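Local coordinates for protein 6-phosphogluconate dehydrogenase, NAD-binding (Geobacter metallireducens, PDB 3PEF) that binds NADP+ and probably reduces succinic semialdehyde to gamma-hydroxybutyrate, as a member of the beta-hydroxyacid dehydrogenase family, at residues P59-L65 / R89-S95; G131-A137 / G155-L161; M181-F185 / N213-K219; I223-F228 / F282-E286. The protein carries 2 engineered substitutions. One frame throughout, in Å; residues are numbered along the deposited sequence.

Interaction 1: P59-L65 / R89-S95; sequences PVTFAML and RGYVDMS. With NAP (NADP nicotinamide-adenine-dinucleotide phosphate), chain I.
The side chain of S95 ties together the chain just past the two strands: its OG accepts from L65 N at 2.8 Å and donates to D93 OD1 at 2.6 Å, on the syn lone pair of that carboxylate. D93 OD1 is gripped a second time by S95 N, which comes from above the carboxylate plane and closes an Asx turn just past the strand. A lysine in place of D93 would probably leave both S95 OG and S95 N without their acceptor, and the Asx turn without its closing bond. Upstream, five backbone hydrogen bonds join the strands, from G90 N to P59 O at one end to M94 N to A63 O at the other, with V92 N meeting T61 O at 2.7 Å. These are neighbouring parallel strands, 60-63 and 90-93, of the Rossmann-type nucleotide-binding sheet, and L65, just beyond strand 60-63, belongs to the NADP+ site. M64 reaches the cofactor as well, its CE 3.3 Å from NAP O4D. On the sheet face carrying V60, F62 and V92, CD1 of F62 rests 3.7 Å from V92 CB, while M94 SD makes an oblique Met-aromatic contact with the same ring. On the other face, Y91 has CG anti to its backbone N (chi1 -173°), which brings OH to 3.2 Å from A63 CB; T61 OG1 donates to a water that also bonds to G90 O.

Interaction 2: G131-A137 / G155-L161; sequences GTLIILA and GKKIIHL
Strands 133-139 and 157-160, linked by helix 141-154, form a beta-alpha-beta unit, and this contact is the parallel pairing of its two strands at one edge of the chain's sheet. L133 and I134 show how a bulge can enter such a pairing: L133 is opposite G155 and I134 opposite K157, so the register slips by one residue. K156 N still reaches L133 O at 2.9 Å. The approach of G155 is tight, its CA only 3.1 Å from L133 O; a side chain there would run into that carbonyl. Past the bulge the bonding is regular, with I159 N to I135 O nearly straight at 174° and L161 N to A137 O closing the series. Over I134 and L136 the contacts are apolar: L136 CD2 touches I159 CD1 at 3.8 Å, the two side chains lying side by side. I159 has CG1 between its backbone N and carbonyl carbon (chi1 65°), which turns CD1 inward to that contact. L161 CD1 reaches L136 CB, and the aliphatic CD of K157 packs on I134 CG2. A137 O lies over one face of the H160 ring, whose NE2 bonds to G139 O. Helix 141-154 covers the I135, A137 and I158 side through F151 and Y144; strand 115-122 flanks 133-139, helix 166-194 packs on L136 and L161, and A208 of a second subunit meets I134 and K157.

Interaction 3: M181-F185 / N213-K219; sequences MMACF and NPMFALK
The F185 and F216 rings stack face to face, their planes 9° apart and their centroids separated by 3.9 Å. The two side chains slide past each other in opposite directions, so that F216 CE2 comes to 3.5 Å from F185 CB while F216 CB sits over the far part of the F185 ring. With chi1 at 179°, the F185 side chain extends opposite its own backbone N and carries the ring out from helix 166-194 toward helix 214-224. An alanine at F185 is likely to leave one face of the F216 ring without its stacking partner and open a gap between the helices. The segments cross at -49° within the all-helical C-terminal domain of this dehydrogenase family. N213 is the N-cap of helix 214-224: its OD1 accepts from F216 N at 2.8 Å, and its ND2 lies over the F216 face turned from F185. M181 approaches N213 from the opposite direction, its CE 3.5 Å from N213 ND2, and crosses M215 so that M181 CG meets M215 CE at 3.5 Å. At about a right angle, M182 lays CE against K219 CG at 3.6 Å. The amino group of K219 continues past this apolar contact to a salt bridge with D277, and M211 of the second subunit packs on M181.

Interaction 4: I223-F228 / F282-E286; sequences IRDRNF and FKTYE. Engineered in segment 282-286: Y285 (natural residue Ile).
F282 opens the C-terminal segment by presenting a ring face to I223, near the end of helix 214-224, where R226 has positive phi and completes a Schellman motif. I223 CG2 stands above the centre of the ring, 3.6 Å from its centroid and 7° off the normal, a CH-pi contact made from straight overhead. R226 also comes to F282: NH2 is 3.4 Å from F282 CE2, with the guanidinium and ring planes 24° apart. A fully extended first torsion in F282, 175°, directs the ring into this place beside C186 and E193 of helix 166-194. Next, K283 slides past F228 in the opposite direction, its aliphatic chain running along the ring with CE 3.7 Å from F228 CD2. Its NZ goes on to a salt bridge with E276 and a cation-pi contact with F273. Further along, the engineered Y285 packs on E187 and A190, and its carbonyl accepts from Q253 of a second subunit. E286, poorly ordered, lies over one face of the R226 guanidinium, whose NH2 also forms a salt bridge with E193. The ion pair between R226 NH2 and E286 OE2 is long, 3.7 Å, with the oxygen well out of the guanidinium plane and no N-H aimed at it.

In the fold
Two of the four contacts lie in the nucleotide-binding sheet and two in the helical domain, which also contributes residues to the NADP+ site. Interactions 1 and 2 (centres 14 Å apart) touch where M94 CE meets I135 CG2 at 4.1 Å. Interaction 1 touches the cofactor directly, through M64 and L65 just beyond strand 60-63, while the L133 side chain of interaction 2 lies about 6 Å from it. Interactions 3 and 4 share helix 214-224 (centres 12 Å apart), and F185 CE2 packs on I223 CD1 at 4.1 Å. The side chains of K219 and F228 lie about 7 Å and 13 Å from NADP+, and that of L136 about 4 Å from that of K171, the predicted active-site residue.

Interaction 1: P59-L65 / R89-S95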
# COMPACT_ATOMS: atom_id res chain seq x y z
N PRO A 59 -5.33 1.85 47.40
CA PRO A 59 -5.96 3.14 47.09
C PRO A 59 -5.84 3.46 45.60
O PRO A 59 -6.76 4.01 45.02
CB PRO A 59 -5.13 4.13 47.91
CG PRO A 59 -4.34 3.31 48.88
CD PRO A 59 -4.12 2.00 48.24
N VAL A 60 -4.71 3.10 45.00
CA VAL A 60 -4.46 3.31 43.58
C VAL A 60 -3.83 2.05 43.01
O VAL A 60 -2.87 1.52 43.59
CB VAL A 60 -3.46 4.45 43.37
CG1 VAL A 60 -3.13 4.59 41.90
CG2 VAL A 60 -4.02 5.76 43.95
N THR A 61 -4.35 1.56 41.89
CA THR A 61 -3.82 0.35 41.25
C THR A 61 -3.48 0.63 39.78
O THR A 61 -4.27 1.22 39.05
CB THR A 61 -4.83 -0.82 41.32
OG1 THR A 61 -5.07 -1.17 42.69
CG2 THR A 61 -4.28 -2.05 40.58
N PHE A 62 -2.29 0.21 39.37
CA PHE A 62 -1.86 0.38 37.98
C PHE A 62 -2.06 -0.93 37.22
O PHE A 62 -1.92 -2.01 37.81
CB PHE A 62 -0.38 0.78 37.92
CG PHE A 62 -0.07 2.03 38.70
CD1 PHE A 62 -0.39 3.29 38.18
CD2 PHE A 62 0.55 1.96 39.94
CE1 PHE A 62 -0.10 4.45 38.91
CE2 PHE A 62 0.84 3.11 40.67
CZ PHE A 62 0.51 4.36 40.15
N ALA A 63 -2.40 -0.86 35.94
CA ALA A 63 -2.53 -2.06 35.11
C ALA A 63 -1.72 -1.91 33.83
O ALA A 63 -1.71 -0.83 33.22
CB ALA A 63 -3.98 -2.35 34.77
N MET A 64 -1.04 -2.98 33.44
CA MET A 64 -0.19 -2.97 32.25
C MET A 64 -0.40 -4.26 31.46
O MET A 64 0.39 -5.19 31.54
CB MET A 64 1.30 -2.81 32.65
CG MET A 64 2.21 -2.40 31.48
SD MET A 64 1.54 -0.93 30.64
CE MET A 64 3.03 -0.27 29.89
N LEU A 65 -1.49 -4.29 30.70
CA LEU A 65 -1.97 -5.49 30.03
C LEU A 65 -1.76 -5.41 28.51
O LEU A 65 -1.58 -4.32 27.96
CB LEU A 65 -3.45 -5.68 30.36
CG LEU A 65 -3.66 -5.82 31.87
CD1 LEU A 65 -5.12 -5.73 32.26
CD2 LEU A 65 -3.01 -7.13 32.38
N ARG A 89 -11.53 4.41 45.49
CA ARG A 89 -10.24 3.82 45.14
C ARG A 89 -10.04 3.98 43.64
O ARG A 89 -11.01 3.97 42.87
CB ARG A 89 -10.17 2.34 45.58
CG ARG A 89 -10.27 2.18 47.10
CD ARG A 89 -10.02 0.73 47.55
NE ARG A 89 -11.09 -0.18 47.13
CZ ARG A 89 -12.25 -0.30 47.77
NH1 ARG A 89 -12.49 0.43 48.85
NH2 ARG A 89 -13.16 -1.17 47.33
N GLY A 90 -8.78 4.15 43.22
CA GLY A 90 -8.48 4.49 41.84
C GLY A 90 -7.89 3.35 41.01
O GLY A 90 -7.15 2.50 41.53
N TYR A 91 -8.24 3.34 39.73
CA TYR A 91 -7.72 2.37 38.78
C TYR A 91 -7.04 3.14 37.65
O TYR A 91 -7.66 3.98 37.00
CB TYR A 91 -8.85 1.50 38.22
CG TYR A 91 -8.39 0.34 37.35
CD1 TYR A 91 -8.86 0.19 36.04
CD2 TYR A 91 -7.50 -0.61 37.83
CE1 TYR A 91 -8.46 -0.89 35.24
CE2 TYR A 91 -7.09 -1.69 37.06
CZ TYR A 91 -7.57 -1.83 35.76
OH TYR A 91 -7.15 -2.91 35.01
N VAL A 92 -5.76 2.87 37.44
CA VAL A 92 -5.00 3.57 36.41
C VAL A 92 -4.56 2.57 35.34
O VAL A 92 -3.59 1.83 35.54
CB VAL A 92 -3.74 4.25 37.00
CG1 VAL A 92 -2.96 4.96 35.91
CG2 VAL A 92 -4.12 5.22 38.14
N ASP A 93 -5.28 2.50 34.24
CA ASP A 93 -4.94 1.55 33.19
C ASP A 93 -3.89 2.12 32.24
O ASP A 93 -4.14 3.13 31.55
CB ASP A 93 -6.17 1.07 32.41
CG ASP A 93 -5.91 -0.25 31.64
OD1 ASP A 93 -4.74 -0.65 31.49
OD2 ASP A 93 -6.89 -0.88 31.20
N MET A 94 -2.72 1.49 32.23
CA MET A 94 -1.59 1.97 31.43
C MET A 94 -1.37 1.13 30.17
O MET A 94 -0.41 1.34 29.40
CB MET A 94 -0.32 2.04 32.29
CG MET A 94 -0.56 2.80 33.60
SD MET A 94 0.90 2.95 34.66
CE MET A 94 1.95 4.09 33.73
N SER A 95 -2.30 0.21 29.93
CA SER A 95 -2.28 -0.60 28.71
C SER A 95 -2.47 0.24 27.45
O SER A 95 -3.20 1.22 27.46
CB SER A 95 -3.40 -1.64 28.76
OG SER A 95 -3.42 -2.31 30.02
PA NAP I . 3.81 -8.65 27.53
O1A NAP I . 3.40 -9.61 26.48
O2A NAP I . 5.14 -8.90 28.13
O5B NAP I . 2.71 -8.60 28.69
C5B NAP I . 1.35 -8.71 28.38
C4B NAP I . 0.61 -8.78 29.71
O4B NAP I . -0.77 -8.85 29.45
C3B NAP I . 0.98 -10.04 30.48
O3B NAP I . 0.96 -9.68 31.84
C2B NAP I . -0.19 -10.96 30.18
O2B NAP I . -0.45 -11.94 31.16
C1B NAP I . -1.31 -9.94 30.16
N9A NAP I . -2.52 -10.48 29.52
C8A NAP I . -2.67 -10.76 28.18
N7A NAP I . -3.91 -11.26 28.00
C5A NAP I . -4.54 -11.31 29.19
C6A NAP I . -5.82 -11.72 29.55
N6A NAP I . -6.65 -12.17 28.62
N1A NAP I . -6.19 -11.66 30.86
C2A NAP I . -5.31 -11.18 31.82
N3A NAP I . -4.05 -10.77 31.45
C4A NAP I . -3.67 -10.83 30.16
O3 NAP I . 3.80 -7.21 26.84
PN NAP I . 4.23 -5.80 27.40
O1N NAP I . 5.21 -5.19 26.50
O2N NAP I . 4.53 -5.86 28.85
O5D NAP I . 2.78 -5.14 27.14
C5D NAP I . 2.00 -4.51 28.11
C4D NAP I . 1.38 -3.28 27.45
O4D NAP I . 2.32 -2.24 27.29
C3D NAP I . 0.91 -3.57 26.04
O3D NAP I . -0.29 -2.84 25.89
C2D NAP I . 2.01 -3.02 25.15
O2D NAP I . 1.49 -2.64 23.90
C1D NAP I . 2.40 -1.80 25.95
N1N NAP I . 3.76 -1.24 25.74
C2N NAP I . 4.83 -2.05 25.51
C3N NAP I . 6.10 -1.51 25.38
C7N NAP I . 7.28 -2.42 25.18
O7N NAP I . 8.41 -1.85 24.60
N7N NAP I . 7.27 -3.72 25.51
C4N NAP I . 6.30 -0.13 25.47
C5N NAP I . 5.20 0.69 25.74
C6N NAP I . 3.94 0.12 25.89
P2B NAP I . 0.37 -13.35 31.17
O1X NAP I . -0.49 -14.31 31.97
O2X NAP I . 0.56 -13.81 29.77
O3X NAP I . 1.72 -13.14 31.82
O HOH W 1 -7.06 0.37 43.52

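Interaction 2: G131-A137 / G155-L161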
# COMPACT_ATOMS: atom_id res chain seq x y z
N GLY A 131 13.09 3.55 34.85
CA GLY A 131 12.13 4.50 35.40
C GLY A 131 12.06 5.76 34.56
O GLY A 131 11.81 6.86 35.03
N THR A 132 12.21 5.57 33.26
CA THR A 132 12.47 6.67 32.35
C THR A 132 11.34 6.81 31.29
O THR A 132 11.51 7.44 30.25
CB THR A 132 13.88 6.41 31.78
OG1 THR A 132 14.81 7.36 32.34
CG2 THR A 132 13.90 6.39 30.30
N LEU A 133 10.18 6.24 31.60
CA LEU A 133 9.04 6.24 30.68
C LEU A 133 8.43 7.63 30.53
O LEU A 133 8.52 8.46 31.43
CB LEU A 133 7.95 5.27 31.16
CG LEU A 133 8.34 3.79 31.34
CD1 LEU A 133 7.21 3.02 31.99
CD2 LEU A 133 8.75 3.14 30.01
N ILE A 134 7.78 7.87 29.40
CA ILE A 134 6.92 9.04 29.24
C ILE A 134 5.47 8.59 29.47
O ILE A 134 5.00 7.67 28.83
CB ILE A 134 7.07 9.63 27.84
CG1 ILE A 134 8.55 9.88 27.53
CG2 ILE A 134 6.25 10.90 27.69
CD1 ILE A 134 8.85 10.00 26.06
N ILE A 135 4.78 9.25 30.40
CA ILE A 135 3.46 8.80 30.81
C ILE A 135 2.38 9.75 30.29
O ILE A 135 2.38 10.93 30.60
CB ILE A 135 3.40 8.67 32.36
CG1 ILE A 135 4.53 7.74 32.82
CG2 ILE A 135 2.03 8.14 32.83
CD1 ILE A 135 4.47 7.35 34.29
N LEU A 136 1.46 9.21 29.50
CA LEU A 136 0.45 10.00 28.81
C LEU A 136 -0.93 9.84 29.46
O LEU A 136 -1.78 9.09 28.98
CB LEU A 136 0.38 9.57 27.33
CG LEU A 136 1.74 9.44 26.63
CD1 LEU A 136 1.65 8.65 25.32
CD2 LEU A 136 2.34 10.84 26.41
N ALA A 137 -1.17 10.54 30.56
CA ALA A 137 -2.39 10.30 31.32
C ALA A 137 -3.56 11.10 30.78
O ALA A 137 -3.38 12.16 30.18
CB ALA A 137 -2.18 10.62 32.81
N GLY A 155 8.38 6.87 35.56
CA GLY A 155 8.71 7.68 34.39
C GLY A 155 9.51 8.93 34.68
O GLY A 155 9.79 9.24 35.84
N LYS A 156 9.90 9.65 33.63
CA LYS A 156 10.65 10.90 33.76
C LYS A 156 9.83 12.11 33.31
O LYS A 156 9.95 13.20 33.86
CB LYS A 156 11.99 10.84 33.00
CG LYS A 156 11.89 10.64 31.48
CD LYS A 156 13.25 10.95 30.83
CE LYS A 156 13.51 10.16 29.54
NZ LYS A 156 12.69 10.60 28.38
N LYS A 157 8.99 11.91 32.30
CA LYS A 157 8.11 12.96 31.83
C LYS A 157 6.69 12.45 32.03
O LYS A 157 6.35 11.34 31.59
CB LYS A 157 8.35 13.24 30.35
CG LYS A 157 7.61 14.48 29.80
CD LYS A 157 7.49 14.44 28.27
CE LYS A 157 7.68 15.81 27.60
NZ LYS A 157 6.73 16.84 28.08
N ILE A 158 5.88 13.26 32.70
CA ILE A 158 4.52 12.87 33.01
C ILE A 158 3.58 14.01 32.65
O ILE A 158 3.74 15.12 33.14
CB ILE A 158 4.39 12.53 34.52
CG1 ILE A 158 5.37 11.42 34.90
CG2 ILE A 158 2.97 12.10 34.84
CD1 ILE A 158 5.98 11.57 36.28
N ILE A 159 2.61 13.74 31.78
CA ILE A 159 1.72 14.80 31.32
C ILE A 159 0.26 14.39 31.40
O ILE A 159 -0.06 13.20 31.48
CB ILE A 159 2.02 15.22 29.87
CG1 ILE A 159 1.73 14.06 28.92
CG2 ILE A 159 3.47 15.67 29.73
CD1 ILE A 159 1.68 14.48 27.46
N HIS A 160 -0.63 15.37 31.37
CA HIS A 160 -2.06 15.10 31.43
C HIS A 160 -2.72 15.72 30.21
O HIS A 160 -2.54 16.90 29.94
CB HIS A 160 -2.64 15.67 32.73
CG HIS A 160 -4.08 15.31 32.96
ND1 HIS A 160 -5.12 15.99 32.38
CD2 HIS A 160 -4.64 14.34 33.73
CE1 HIS A 160 -6.26 15.46 32.77
NE2 HIS A 160 -6.00 14.45 33.59
N LEU A 161 -3.49 14.93 29.46
CA LEU A 161 -3.93 15.33 28.12
C LEU A 161 -5.42 15.61 28.01
O LEU A 161 -5.92 15.83 26.91
CB LEU A 161 -3.56 14.25 27.11
CG LEU A 161 -2.05 14.05 26.95
CD1 LEU A 161 -1.73 12.72 26.25
CD2 LEU A 161 -1.46 15.22 26.17

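Interaction 3: M181-F185 / N213-K219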
# COMPACT_ATOMS: atom_id res chain seq x y z
N MET A 181 7.97 4.00 10.63
CA MET A 181 9.39 4.29 10.46
C MET A 181 10.28 3.05 10.61
O MET A 181 11.26 2.92 9.88
CB MET A 181 9.89 5.54 11.21
CG MET A 181 9.97 5.48 12.70
SD MET A 181 10.14 7.18 13.37
CE MET A 181 11.92 7.42 13.30
N MET A 182 9.92 2.12 11.49
CA MET A 182 10.64 0.84 11.56
C MET A 182 10.53 0.08 10.22
O MET A 182 11.53 -0.43 9.68
CB MET A 182 10.14 -0.02 12.73
CG MET A 182 10.83 -1.39 12.86
SD MET A 182 12.62 -1.28 13.16
CE MET A 182 12.62 -0.60 14.82
N ALA A 183 9.32 0.02 9.68
CA ALA A 183 9.10 -0.65 8.41
C ALA A 183 9.95 -0.02 7.30
O ALA A 183 10.60 -0.73 6.52
CB ALA A 183 7.62 -0.62 8.03
N CYS A 184 9.98 1.30 7.25
CA CYS A 184 10.74 1.99 6.22
C CYS A 184 12.24 1.77 6.41
O CYS A 184 12.96 1.52 5.45
CB CYS A 184 10.42 3.49 6.22
SG CYS A 184 8.75 3.81 5.64
N PHE A 185 12.69 1.87 7.66
CA PHE A 185 14.09 1.72 8.02
C PHE A 185 14.59 0.34 7.57
O PHE A 185 15.64 0.22 6.96
CB PHE A 185 14.20 1.88 9.55
CG PHE A 185 15.60 1.71 10.12
CD1 PHE A 185 16.66 2.50 9.68
CD2 PHE A 185 15.83 0.81 11.15
CE1 PHE A 185 17.93 2.37 10.24
CE2 PHE A 185 17.11 0.66 11.72
CZ PHE A 185 18.16 1.44 11.26
N ASN A 213 18.26 9.01 15.01
CA ASN A 213 17.45 8.91 16.23
C ASN A 213 17.90 7.72 17.05
O ASN A 213 18.50 6.80 16.51
CB ASN A 213 15.94 8.85 15.92
CG ASN A 213 15.53 7.62 15.09
OD1 ASN A 213 15.31 6.52 15.63
ND2 ASN A 213 15.40 7.80 13.78
N PRO A 214 17.63 7.75 18.36
CA PRO A 214 18.01 6.64 19.25
C PRO A 214 17.44 5.28 18.80
O PRO A 214 18.16 4.29 18.89
CB PRO A 214 17.41 7.05 20.60
CG PRO A 214 17.32 8.55 20.52
CD PRO A 214 16.95 8.83 19.09
N MET A 215 16.20 5.24 18.31
CA MET A 215 15.64 3.96 17.83
C MET A 215 16.47 3.35 16.69
O MET A 215 16.86 2.17 16.75
CB MET A 215 14.18 4.10 17.41
CG MET A 215 13.53 2.75 17.03
SD MET A 215 11.82 2.92 16.45
CE MET A 215 12.08 3.63 14.83
N PHE A 216 16.75 4.14 15.65
CA PHE A 216 17.52 3.62 14.52
C PHE A 216 18.88 3.18 15.03
O PHE A 216 19.42 2.16 14.60
CB PHE A 216 17.71 4.66 13.39
CG PHE A 216 16.49 4.85 12.50
CD1 PHE A 216 16.57 5.68 11.38
CD2 PHE A 216 15.28 4.22 12.78
CE1 PHE A 216 15.46 5.89 10.55
CE2 PHE A 216 14.16 4.40 11.95
CZ PHE A 216 14.26 5.24 10.83
N ALA A 217 19.44 3.96 15.94
CA ALA A 217 20.80 3.69 16.40
C ALA A 217 20.84 2.36 17.16
O ALA A 217 21.70 1.52 16.92
CB ALA A 217 21.32 4.85 17.26
N LEU A 218 19.90 2.18 18.09
CA LEU A 218 19.81 0.94 18.85
C LEU A 218 19.40 -0.26 17.98
O LEU A 218 20.08 -1.29 17.97
CB LEU A 218 18.82 1.08 20.02
CG LEU A 218 18.56 -0.24 20.77
CD1 LEU A 218 19.83 -0.71 21.49
CD2 LEU A 218 17.39 -0.09 21.74
N LYS A 219 18.30 -0.14 17.24
CA LYS A 219 17.78 -1.26 16.46
C LYS A 219 18.69 -1.63 15.28
O LYS A 219 18.81 -2.81 14.92
CB LYS A 219 16.35 -0.97 15.98
CG LYS A 219 15.37 -0.68 17.11
CD LYS A 219 15.17 -1.90 18.05
CE LYS A 219 14.04 -1.59 19.05
NZ LYS A 219 13.82 -2.63 20.12

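Interaction 4: I223-F228 / F282-E286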
# COMPACT_ATOMS: atom_id res chain seq x y z
N ILE A 223 19.90 -5.39 14.48
CA ILE A 223 19.67 -5.97 13.17
C ILE A 223 20.96 -6.47 12.54
O ILE A 223 21.07 -7.62 12.10
CB ILE A 223 18.99 -4.95 12.24
CG1 ILE A 223 17.58 -4.62 12.75
CG2 ILE A 223 18.93 -5.47 10.81
CD1 ILE A 223 16.94 -3.43 12.06
N ARG A 224 21.92 -5.55 12.59
CA ARG A 224 23.22 -5.97 12.07
C ARG A 224 23.70 -7.25 12.75
O ARG A 224 24.27 -8.13 12.10
CB ARG A 224 24.25 -4.87 12.28
CG ARG A 224 25.61 -5.17 11.67
CD ARG A 224 26.68 -4.34 12.34
NE ARG A 224 26.58 -4.46 13.79
CZ ARG A 224 26.47 -3.43 14.62
NH1 ARG A 224 26.47 -2.19 14.15
NH2 ARG A 224 26.37 -3.65 15.93
N ASP A 225 23.47 -7.36 14.06
CA ASP A 225 23.88 -8.54 14.85
C ASP A 225 22.85 -9.68 14.80
O ASP A 225 23.07 -10.76 15.36
CB ASP A 225 24.12 -8.14 16.31
CG ASP A 225 25.28 -7.17 16.46
OD1 ASP A 225 26.12 -7.11 15.54
OD2 ASP A 225 25.34 -6.48 17.50
N ARG A 226 21.72 -9.44 14.14
CA ARG A 226 20.66 -10.44 14.08
C ARG A 226 20.22 -10.85 15.49
O ARG A 226 19.88 -12.00 15.73
CB ARG A 226 21.12 -11.67 13.28
CG ARG A 226 21.54 -11.37 11.83
CD ARG A 226 20.34 -11.23 10.88
NE ARG A 226 20.47 -10.06 10.02
CZ ARG A 226 21.10 -10.04 8.84
NH1 ARG A 226 21.67 -11.14 8.37
NH2 ARG A 226 21.17 -8.93 8.14
N ASN A 227 20.24 -9.90 16.41
CA ASN A 227 19.71 -10.12 17.76
C ASN A 227 18.31 -9.50 17.86
O ASN A 227 18.15 -8.28 17.77
CB ASN A 227 20.66 -9.50 18.80
CG ASN A 227 20.11 -9.55 20.21
OD1 ASN A 227 19.04 -10.10 20.47
ND2 ASN A 227 20.84 -8.96 21.15
N PHE A 228 17.30 -10.34 18.01
CA PHE A 228 15.92 -9.86 18.02
C PHE A 228 15.21 -10.22 19.32
O PHE A 228 14.00 -10.43 19.35
CB PHE A 228 15.16 -10.42 16.82
CG PHE A 228 15.72 -9.99 15.50
CD1 PHE A 228 15.52 -8.69 15.04
CD2 PHE A 228 16.47 -10.86 14.73
CE1 PHE A 228 16.05 -8.28 13.84
CE2 PHE A 228 17.00 -10.46 13.52
CZ PHE A 228 16.78 -9.17 13.07
N PHE A 282 12.39 -6.94 9.99
CA PHE A 282 13.50 -6.99 9.04
C PHE A 282 13.67 -8.35 8.36
O PHE A 282 14.08 -8.42 7.20
CB PHE A 282 14.82 -6.62 9.71
CG PHE A 282 16.02 -6.76 8.81
CD1 PHE A 282 16.35 -5.76 7.90
CD2 PHE A 282 16.82 -7.90 8.86
CE1 PHE A 282 17.47 -5.88 7.07
CE2 PHE A 282 17.94 -8.03 8.03
CZ PHE A 282 18.26 -7.02 7.13
N LYS A 283 13.38 -9.42 9.09
CA LYS A 283 13.62 -10.77 8.58
C LYS A 283 12.65 -11.19 7.48
O LYS A 283 12.94 -12.12 6.73
CB LYS A 283 13.63 -11.79 9.73
CG LYS A 283 14.88 -11.71 10.58
CD LYS A 283 15.01 -12.89 11.55
CE LYS A 283 14.03 -12.78 12.71
NZ LYS A 283 13.99 -14.05 13.49
N THR A 284 11.51 -10.51 7.39
CA THR A 284 10.59 -10.75 6.29
C THR A 284 11.09 -10.10 5.01
O THR A 284 10.60 -10.40 3.92
CB THR A 284 9.19 -10.19 6.61
OG1 THR A 284 9.25 -8.76 6.64
CG2 THR A 284 8.70 -10.69 7.95
N TYR A 285 12.05 -9.18 5.12
CA TYR A 285 12.53 -8.44 3.95
C TYR A 285 13.71 -9.12 3.26
O TYR A 285 14.16 -8.67 2.20
CB TYR A 285 12.93 -7.00 4.32
CG TYR A 285 11.76 -6.07 4.55
CD1 TYR A 285 10.75 -5.94 3.60
CD2 TYR A 285 11.69 -5.29 5.69
CE1 TYR A 285 9.68 -5.08 3.81
CE2 TYR A 285 10.64 -4.42 5.91
CZ TYR A 285 9.63 -4.32 4.97
OH TYR A 285 8.58 -3.45 5.19
N GLU A 286 14.21 -10.19 3.85
CA GLU A 286 15.37 -10.87 3.30
C GLU A 286 15.31 -12.40 3.41
O GLU A 286 16.18 -13.02 4.04
CB GLU A 286 16.64 -10.32 3.95
CG GLU A 286 16.62 -10.40 5.45
CD GLU A 286 17.97 -10.80 6.01
OE1 GLU A 286 18.00 -11.61 6.96
OE2 GLU A 286 19.00 -10.30 5.48